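Long-range contact in transcriptional regulator (Streptococcus pneumoniae, PDB 2GNP), which probably regulates transcription in response to a sugar-type effector, which its Rossmann-like putative sugar-binding domain is likely to recognise: residues A154-G159 with G188-R193. Sequence-based numbering, arbitrary orientation.
Sequences AVVGIG and GEICCR
A beta-hairpin with a two-residue loop, strands 188-190 and 193-195 joined through a type I' turn, meets the end of strand 153-160 in the Rossmann-like sheet, where G159 and E189 form one antiparallel hydrogen-bonded pair. G159 N donates to E189 O at 2.8 Å, and E189 N returns a bond to G159 O at 2.9 Å. With no side chain on G159, E189 OE2 can lie 3.4 Å from G159 CA. G188, equally bare, lets G159 O come within 3.2 Å of its CA. Past this pair the backbones diverge, and a water bridges the gap, donating to G157 O and accepting from C191 N, both at 2.8 Å. The apolar side of the contact is I190 with V156 and I158: CG1 anti to the backbone N (chi1 -167°) and an extended chi2 together send I190 CD1 to V156 CG2, 3.9 Å away, and beside I158 CG1. Branched aliphatic residues fill this buried layer, which L215 and L218 of helix 215-218 extend, while the small C191 lays SG against V156 CG1. In E189 the bend at chi2 (58°) sets the carboxylate between G159 and the turn, where OE1 accepts from C192 N at 2.9 Å on its anti side.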
ATOM      1  N   ALA A 154       8.886  -0.904   2.119  1.00 10.63           N
ATOM      2  CA  ALA A 154       7.541  -0.306   2.379  1.00 12.16           C
ATOM      3  C   ALA A 154       6.562  -1.460   2.259  1.00 11.12           C
ATOM      4  O   ALA A 154       6.734  -2.301   1.387  1.00 12.52           O
ATOM      5  CB  ALA A 154       7.220   0.712   1.350  1.00 13.02           C
ATOM      6  N   VAL A 155       5.521  -1.442   3.083  1.00 10.33           N
ATOM      7  CA  VAL A 155       4.420  -2.436   3.043  1.00 10.95           C
ATOM      8  C   VAL A 155       3.150  -1.646   2.914  1.00 11.51           C
ATOM      9  O   VAL A 155       2.846  -0.897   3.813  1.00 10.39           O
ATOM     10  CB  VAL A 155       4.396  -3.337   4.296  1.00 12.12           C
ATOM     11  CG1 VAL A 155       3.446  -4.581   4.085  1.00 12.20           C
ATOM     12  CG2 VAL A 155       5.872  -3.847   4.582  1.00 13.61           C
ATOM     13  N   VAL A 156       2.391  -1.893   1.834  1.00 10.03           N
ATOM     14  CA  VAL A 156       1.238  -1.023   1.525  1.00 10.25           C
ATOM     15  C   VAL A 156       0.044  -1.856   0.976  1.00  9.59           C
ATOM     16  O   VAL A 156       0.211  -2.937   0.378  1.00 11.19           O
ATOM     17  CB  VAL A 156       1.605   0.059   0.472  1.00  9.75           C
ATOM     18  CG1 VAL A 156       2.777   0.914   0.949  1.00 12.03           C
ATOM     19  CG2 VAL A 156       1.857  -0.563  -0.935  1.00 11.40           C
ATOM     20  N   GLY A 157      -1.148  -1.375   1.251  1.00 10.98           N
ATOM     21  CA  GLY A 157      -2.345  -1.836   0.523  1.00 12.42           C
ATOM     22  C   GLY A 157      -2.577  -0.875  -0.661  1.00 12.90           C
ATOM     23  O   GLY A 157      -1.868   0.138  -0.821  1.00 14.33           O
ATOM     24  N   ILE A 158      -3.579  -1.180  -1.480  1.00 12.32           N
ATOM     25  CA  ILE A 158      -3.951  -0.326  -2.630  1.00 13.85           C
ATOM     26  C   ILE A 158      -5.452  -0.153  -2.519  1.00 13.73           C
ATOM     27  O   ILE A 158      -6.198  -1.154  -2.425  1.00 14.49           O
ATOM     28  CB  ILE A 158      -3.585  -0.979  -4.001  1.00 13.47           C
ATOM     29  CG1 ILE A 158      -2.037  -1.062  -4.168  1.00 15.00           C
ATOM     30  CG2 ILE A 158      -4.249  -0.175  -5.175  1.00 12.82           C
ATOM     31  CD1 ILE A 158      -1.578  -1.978  -5.365  1.00 14.12           C
ATOM     32  N   GLY A 159      -5.904   1.109  -2.522  1.00 13.43           N
ATOM     33  CA  GLY A 159      -7.353   1.390  -2.455  1.00 13.69           C
ATOM     34  C   GLY A 159      -7.936   1.691  -3.836  1.00 15.02           C
ATOM     35  O   GLY A 159      -7.212   2.052  -4.771  1.00 13.64           O
ATOM     36  N   GLY A 188      -7.710   5.136  -8.087  1.00 15.46           N
ATOM     37  CA  GLY A 188      -7.291   4.435  -6.872  1.00 13.88           C
ATOM     38  C   GLY A 188      -6.353   5.286  -6.046  1.00 14.71           C
ATOM     39  O   GLY A 188      -6.051   6.473  -6.383  1.00 13.81           O
ATOM     40  N   GLU A 189      -5.933   4.696  -4.913  1.00 13.88           N
ATOM     41  CA  GLU A 189      -4.923   5.362  -4.044  1.00 15.24           C
ATOM     42  C   GLU A 189      -3.931   4.397  -3.458  1.00 13.08           C
ATOM     43  O   GLU A 189      -4.211   3.202  -3.318  1.00 12.82           O
ATOM     44  CB  GLU A 189      -5.473   6.278  -2.967  1.00 18.58           C
ATOM     45  CG  GLU A 189      -6.105   5.710  -1.689  1.00 19.44           C
ATOM     46  CD  GLU A 189      -5.319   4.766  -0.722  1.00 14.94           C
ATOM     47  OE1 GLU A 189      -4.125   4.896  -0.263  1.00 21.06           O
ATOM     48  OE2 GLU A 189      -5.988   3.747  -0.355  1.00 18.52           O
ATOM     49  N   ILE A 190      -2.750   4.950  -3.189  1.00 12.52           N
ATOM     50  CA  ILE A 190      -1.686   4.215  -2.506  1.00 12.91           C
ATOM     51  C   ILE A 190      -1.018   5.222  -1.600  1.00 13.47           C
ATOM     52  O   ILE A 190      -0.758   6.357  -1.996  1.00 12.80           O
ATOM     53  CB  ILE A 190      -0.736   3.559  -3.567  1.00 13.64           C
ATOM     54  CG1 ILE A 190       0.213   2.526  -2.929  1.00 15.15           C
ATOM     55  CG2 ILE A 190       0.067   4.647  -4.434  1.00 13.10           C
ATOM     56  CD1 ILE A 190       1.001   1.675  -4.015  1.00 15.83           C
ATOM     57  N   CYS A 191      -0.744   4.836  -0.344  1.00 13.90           N
ATOM     58  CA  CYS A 191      -0.186   5.773   0.637  1.00 14.96           C
ATOM     59  C   CYS A 191      -1.005   7.083   0.715  1.00 14.66           C
ATOM     60  O   CYS A 191      -0.443   8.136   0.933  1.00 15.02           O
ATOM     61  CB  CYS A 191       1.268   6.096   0.362  1.00 15.68           C
ATOM     62  SG  CYS A 191       2.310   4.626   0.613  1.00 17.59           S
ATOM     63  N   CYS A 192      -2.302   6.957   0.512  1.00 15.57           N
ATOM     64  CA  CYS A 192      -3.249   8.053   0.595  1.00 15.56           C
ATOM     65  C   CYS A 192      -3.082   9.111  -0.500  1.00 16.44           C
ATOM     66  O   CYS A 192      -3.565  10.242  -0.346  1.00 17.74           O
ATOM     67  CB  CYS A 192      -3.181   8.660   2.028  1.00 16.75           C
ATOM     68  SG  CYS A 192      -3.630   7.419   3.295  1.00 21.64           S
ATOM     69  N   ARG A 193      -2.439   8.733  -1.595  1.00 13.66           N
ATOM     70  CA  ARG A 193      -2.303   9.577  -2.805  1.00 14.98           C
ATOM     71  C   ARG A 193      -3.095   8.973  -3.919  1.00 15.91           C
ATOM     72  O   ARG A 193      -3.067   7.755  -4.118  1.00 16.53           O
ATOM     73  CB  ARG A 193      -0.868   9.850  -3.170  1.00 15.69           C
ATOM     74  CG  ARG A 193      -0.213  10.678  -2.021  1.00 13.79           C
ATOM     75  CD  ARG A 193       1.266  10.831  -2.341  1.00 14.89           C
ATOM     76  NE  ARG A 193       1.978  11.616  -1.325  1.00 12.27           N
ATOM     77  CZ  ARG A 193       1.843  12.928  -1.170  1.00 14.40           C
ATOM     78  NH1 ARG A 193       1.001  13.611  -1.986  1.00 12.80           N
ATOM     79  NH2 ARG A 193       2.516  13.583  -0.199  1.00 13.86           N
TER
HETATM   80  O   HOH W   1      -1.837   2.487   0.735  1.00 19.71           O